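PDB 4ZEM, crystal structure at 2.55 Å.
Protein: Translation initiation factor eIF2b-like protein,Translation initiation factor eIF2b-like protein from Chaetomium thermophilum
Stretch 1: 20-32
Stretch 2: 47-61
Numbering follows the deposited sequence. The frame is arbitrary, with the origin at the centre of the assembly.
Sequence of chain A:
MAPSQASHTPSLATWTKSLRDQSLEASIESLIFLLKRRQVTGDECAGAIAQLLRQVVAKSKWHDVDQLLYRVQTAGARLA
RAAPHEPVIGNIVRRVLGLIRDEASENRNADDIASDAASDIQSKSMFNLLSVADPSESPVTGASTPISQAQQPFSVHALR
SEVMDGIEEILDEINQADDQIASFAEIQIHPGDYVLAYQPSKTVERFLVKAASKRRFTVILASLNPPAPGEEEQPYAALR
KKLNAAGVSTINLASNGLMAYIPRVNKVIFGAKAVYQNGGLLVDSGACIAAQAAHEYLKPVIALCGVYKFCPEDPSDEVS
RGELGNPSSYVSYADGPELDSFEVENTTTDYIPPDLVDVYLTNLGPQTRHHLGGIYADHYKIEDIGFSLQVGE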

# COMPACT_ATOMS: atom_id res chain seq x y z
N ARG A 20 -18.97 6.59 11.61
CA ARG A 20 -19.24 6.21 13.00
C ARG A 20 -20.72 6.37 13.38
O ARG A 20 -21.18 5.76 14.35
CB ARG A 20 -18.33 6.98 13.95
CG ARG A 20 -17.00 6.24 14.20
CD ARG A 20 -15.78 7.12 14.02
NE ARG A 20 -14.64 6.34 13.56
CZ ARG A 20 -13.65 6.82 12.80
NH1 ARG A 20 -13.67 8.09 12.43
NH2 ARG A 20 -12.65 6.03 12.43
N ASP A 21 -21.45 7.19 12.63
CA ASP A 21 -22.89 7.34 12.83
C ASP A 21 -23.73 6.95 11.61
O ASP A 21 -24.76 7.56 11.34
CB ASP A 21 -23.24 8.78 13.23
CG ASP A 21 -22.63 9.18 14.56
OD1 ASP A 21 -22.89 8.48 15.57
OD2 ASP A 21 -21.91 10.20 14.61
N GLN A 22 -23.22 6.00 10.84
CA GLN A 22 -24.00 5.35 9.79
C GLN A 22 -24.12 3.85 10.10
O GLN A 22 -23.35 3.33 10.91
CB GLN A 22 -23.39 5.59 8.43
CG GLN A 22 -24.33 5.43 7.28
CD GLN A 22 -23.68 5.86 6.00
OE1 GLN A 22 -22.51 5.57 5.75
NE2 GLN A 22 -24.42 6.62 5.19
N SER A 23 -25.06 3.16 9.47
CA SER A 23 -25.12 1.72 9.69
C SER A 23 -23.98 1.07 8.91
O SER A 23 -23.49 1.63 7.93
CB SER A 23 -26.45 1.15 9.23
OG SER A 23 -26.41 0.85 7.84
N LEU A 24 -23.55 -0.11 9.37
CA LEU A 24 -22.34 -0.73 8.86
C LEU A 24 -22.52 -1.01 7.37
O LEU A 24 -21.65 -0.72 6.55
CB LEU A 24 -22.01 -2.01 9.63
CG LEU A 24 -20.96 -2.95 9.04
CD1 LEU A 24 -19.64 -2.21 8.81
CD2 LEU A 24 -20.76 -4.14 9.96
N GLU A 25 -23.70 -1.54 7.04
CA GLU A 25 -24.01 -1.93 5.68
C GLU A 25 -24.07 -0.71 4.77
O GLU A 25 -23.66 -0.78 3.61
CB GLU A 25 -25.34 -2.71 5.63
CG GLU A 25 -25.68 -3.23 4.24
CD GLU A 25 -24.74 -4.35 3.79
OE1 GLU A 25 -23.97 -4.88 4.62
OE2 GLU A 25 -24.78 -4.70 2.59
N ALA A 26 -24.58 0.39 5.29
CA ALA A 26 -24.61 1.63 4.54
C ALA A 26 -23.18 2.13 4.25
O ALA A 26 -22.90 2.57 3.13
CB ALA A 26 -25.41 2.68 5.28
N SER A 27 -22.29 2.06 5.24
CA SER A 27 -20.90 2.47 5.05
C SER A 27 -20.18 1.61 4.00
O SER A 27 -19.47 2.13 3.14
CB SER A 27 -20.11 2.40 6.36
OG SER A 27 -20.73 3.18 7.38
N ILE A 28 -20.39 0.30 4.07
CA ILE A 28 -19.78 -0.63 3.13
C ILE A 28 -20.27 -0.33 1.72
O ILE A 28 -19.48 -0.26 0.78
CB ILE A 28 -20.09 -2.11 3.48
CG1 ILE A 28 -19.61 -2.45 4.89
CG2 ILE A 28 -19.45 -3.05 2.47
CD1 ILE A 28 -19.90 -3.89 5.31
N GLU A 29 -21.58 -0.13 1.58
CA GLU A 29 -22.18 0.13 0.28
C GLU A 29 -21.77 1.48 -0.32
O GLU A 29 -21.62 1.60 -1.54
CB GLU A 29 -23.70 0.05 0.37
CG GLU A 29 -24.38 -0.22 -0.96
CD GLU A 29 -23.78 -1.42 -1.67
OE1 GLU A 29 -23.53 -1.33 -2.89
OE2 GLU A 29 -23.58 -2.47 -1.01
N SER A 30 -21.62 2.49 0.53
CA SER A 30 -21.14 3.80 0.08
C SER A 30 -19.71 3.69 -0.46
O SER A 30 -19.38 4.27 -1.49
CB SER A 30 -21.20 4.83 1.21
OG SER A 30 -22.38 4.70 1.96
N LEU A 31 -18.87 2.95 0.25
CA LEU A 31 -17.49 2.76 -0.18
C LEU A 31 -17.44 1.98 -1.49
O LEU A 31 -16.65 2.30 -2.38
CB LEU A 31 -16.66 2.04 0.89
CG LEU A 31 -15.15 1.95 0.63
CD1 LEU A 31 -14.60 3.26 0.09
CD2 LEU A 31 -14.40 1.51 1.88
N ILE A 32 -18.30 0.96 -1.62
CA ILE A 32 -18.38 0.17 -2.84
C ILE A 32 -18.72 1.10 -4.00
O ILE A 32 -18.14 0.99 -5.08
CB ILE A 32 -19.46 -0.94 -2.74
CG1 ILE A 32 -19.06 -1.99 -1.71
CG2 ILE A 32 -19.66 -1.61 -4.09
CD1 ILE A 32 -17.94 -2.89 -2.16
N GLY A 47 -6.28 3.31 2.98
CA GLY A 47 -6.78 3.85 4.24
C GLY A 47 -8.27 3.64 4.41
O GLY A 47 -8.75 3.32 5.50
N ALA A 48 -9.02 3.80 3.32
CA ALA A 48 -10.47 3.65 3.35
C ALA A 48 -10.85 2.22 3.73
O ALA A 48 -11.77 2.01 4.51
CB ALA A 48 -11.08 4.02 2.00
N ILE A 49 -10.11 1.25 3.20
CA ILE A 49 -10.35 -0.15 3.53
C ILE A 49 -10.10 -0.41 5.02
O ILE A 49 -10.90 -1.06 5.69
CB ILE A 49 -9.45 -1.09 2.70
CG1 ILE A 49 -9.71 -0.89 1.21
CG2 ILE A 49 -9.70 -2.54 3.09
CD1 ILE A 49 -11.15 -1.17 0.80
N ALA A 50 -9.01 0.15 5.54
CA ALA A 50 -8.66 -0.02 6.95
C ALA A 50 -9.75 0.55 7.87
O ALA A 50 -10.13 -0.07 8.86
CB ALA A 50 -7.31 0.65 7.25
N GLN A 51 -10.26 1.72 7.52
CA GLN A 51 -11.32 2.35 8.31
C GLN A 51 -12.63 1.58 8.26
O GLN A 51 -13.33 1.45 9.28
CB GLN A 51 -11.53 3.79 7.83
CG GLN A 51 -10.64 4.79 8.55
CD GLN A 51 -10.68 6.16 7.93
OE1 GLN A 51 -10.75 6.30 6.71
NE2 GLN A 51 -10.64 7.19 8.77
N LEU A 52 -12.98 1.07 7.08
CA LEU A 52 -14.20 0.29 6.93
C LEU A 52 -14.08 -1.02 7.71
O LEU A 52 -15.03 -1.44 8.38
CB LEU A 52 -14.49 0.02 5.44
CG LEU A 52 -15.82 -0.63 5.03
CD1 LEU A 52 -15.84 -2.15 5.21
CD2 LEU A 52 -16.99 0.03 5.75
N LEU A 53 -12.92 -1.67 7.62
CA LEU A 53 -12.69 -2.92 8.33
C LEU A 53 -12.73 -2.71 9.84
O LEU A 53 -13.20 -3.57 10.58
CB LEU A 53 -11.35 -3.54 7.91
CG LEU A 53 -11.32 -4.09 6.48
CD1 LEU A 53 -10.03 -4.87 6.23
CD2 LEU A 53 -12.55 -4.95 6.20
N ARG A 54 -12.26 -1.55 10.28
CA ARG A 54 -12.34 -1.20 11.70
C ARG A 54 -13.79 -1.12 12.16
O ARG A 54 -14.13 -1.55 13.27
CB ARG A 54 -11.65 0.14 11.96
CG ARG A 54 -11.48 0.46 13.43
CD ARG A 54 -10.78 1.79 13.62
NE ARG A 54 -10.72 2.17 15.02
CZ ARG A 54 -11.60 2.98 15.61
NH1 ARG A 54 -12.60 3.49 14.91
NH2 ARG A 54 -11.47 3.27 16.90
N GLN A 55 -14.65 -0.60 11.30
CA GLN A 55 -16.07 -0.47 11.61
C GLN A 55 -16.75 -1.83 11.58
O GLN A 55 -17.71 -2.08 12.31
CB GLN A 55 -16.75 0.48 10.63
CG GLN A 55 -16.53 1.94 10.92
CD GLN A 55 -17.00 2.35 12.31
OE1 GLN A 55 -18.06 1.92 12.77
NE2 GLN A 55 -16.21 3.18 12.98
N VAL A 56 -16.24 -2.72 10.73
CA VAL A 56 -16.72 -4.10 10.68
C VAL A 56 -16.41 -4.81 12.00
O VAL A 56 -17.26 -5.49 12.56
CB VAL A 56 -16.08 -4.87 9.51
CG1 VAL A 56 -16.37 -6.36 9.61
CG2 VAL A 56 -16.58 -4.31 8.19
N VAL A 57 -15.19 -4.62 12.50
CA VAL A 57 -14.80 -5.19 13.79
C VAL A 57 -15.69 -4.63 14.89
O VAL A 57 -16.14 -5.37 15.77
CB VAL A 57 -13.32 -4.92 14.11
CG1 VAL A 57 -12.98 -5.38 15.52
CG2 VAL A 57 -12.42 -5.61 13.09
N ALA A 58 -15.95 -3.33 14.83
CA ALA A 58 -16.74 -2.65 15.85
C ALA A 58 -18.24 -2.97 15.83
O ALA A 58 -18.83 -3.23 16.87
CB ALA A 58 -16.53 -1.15 15.73
N LYS A 59 -18.86 -2.91 14.65
CA LYS A 59 -20.31 -3.00 14.56
C LYS A 59 -20.90 -4.35 14.14
O LYS A 59 -22.07 -4.61 14.42
CB LYS A 59 -20.83 -1.92 13.62
CG LYS A 59 -20.46 -0.50 14.04
CD LYS A 59 -21.14 0.51 13.14
CE LYS A 59 -21.10 1.91 13.73
NZ LYS A 59 -22.05 2.82 13.04
N SER A 60 -20.14 -5.19 13.44
CA SER A 60 -20.69 -6.48 13.01
C SER A 60 -20.94 -7.41 14.22
O SER A 60 -20.40 -7.18 15.30
CB SER A 60 -19.77 -7.17 12.00
OG SER A 60 -18.65 -7.75 12.62
N LYS A 61 -21.75 -8.44 14.01
CA LYS A 61 -21.99 -9.48 15.03
C LYS A 61 -21.07 -10.70 14.93
O LYS A 61 -20.96 -11.31 13.87
CB LYS A 61 -23.44 -9.96 14.93
CG LYS A 61 -24.50 -8.89 15.08
CD LYS A 61 -25.88 -9.46 14.76
CE LYS A 61 -26.86 -8.36 14.40
NZ LYS A 61 -27.32 -7.63 15.61

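How do the two backbones lie against each other? Helix 24-32 and helix 47-59 run nearly antiparallel, with 162° between their N-to-C directions and a closest axis approach of 10.3 Å. Across the pair, Leu-24 CA is 6.5 Å from Lys-59 CA, Ile-28 CA is 6.8 Å from Leu-52 CA, and Leu-31 CA is 7.9 Å from Ala-48 CA. The start of one helix therefore sits beside the end of the other. Together the stretches bury 682 Å² between them.

What fills the space between the helices? Mostly leucine, isoleucine and valine side chains, placed one helical turn or so apart. Leu-31 points toward the second helix and meets Ala-48, CD1 to CB at 4.1 Å, where the small alanine takes up little room; its CD2 also lies 3.9 Å from Leu-52 CB. Leu-52 in turn sends CD2 to within 3.7 Å of Ile-28 CG1 and 4.0 Å of Ser-27 CB. Further along, Leu-24 leaves its backbone sideways, but its end comes nearer, and CD1 reaches Val-56 CG2 at 3.8 Å. These contacts are van der Waals in nature, and packing them together keeps apolar surface from water.

What ties the helix ends together? The amine of Lys-59, at the end of an extended side chain, reaches the loop before the first helix. Lys-59 NZ donates a short hydrogen bond of 2.5 Å to Gln-22 O and a weak one of 3.3 Å to Arg-20 O. Both acceptors are backbone carbonyls, so the positive amine is met by partial negative charge rather than by a carboxylate. Nearby, Leu-24 CD2 packs 3.8 Å from Ser-60 CB, while Ser-60 OG turns back to its own helix and donates to Val-56 O at 2.7 Å. The first helix is capped in its own stretch: Ser-23 OG accepts from Ala-26 N at 3.2 Å, satisfying an amide that has no carbonyl one turn earlier in the helix to bind.

What does the Arg-20 side chain do, given that it makes no hydrogen bond to the second stretch? Its CB starts sideways, but the long chain carries its end nearer, covering a polar patch of the second helix. Arg-20 CG rests 3.4 Å from Gln-55 NE2, and Arg-20 NH2 lies 3.6 Å from Arg-54 NH1. The latter pair brings like charges close together, which is no salt bridge and by itself unfavourable; what Arg-20 adds with its side chain is contact area at an exposed border.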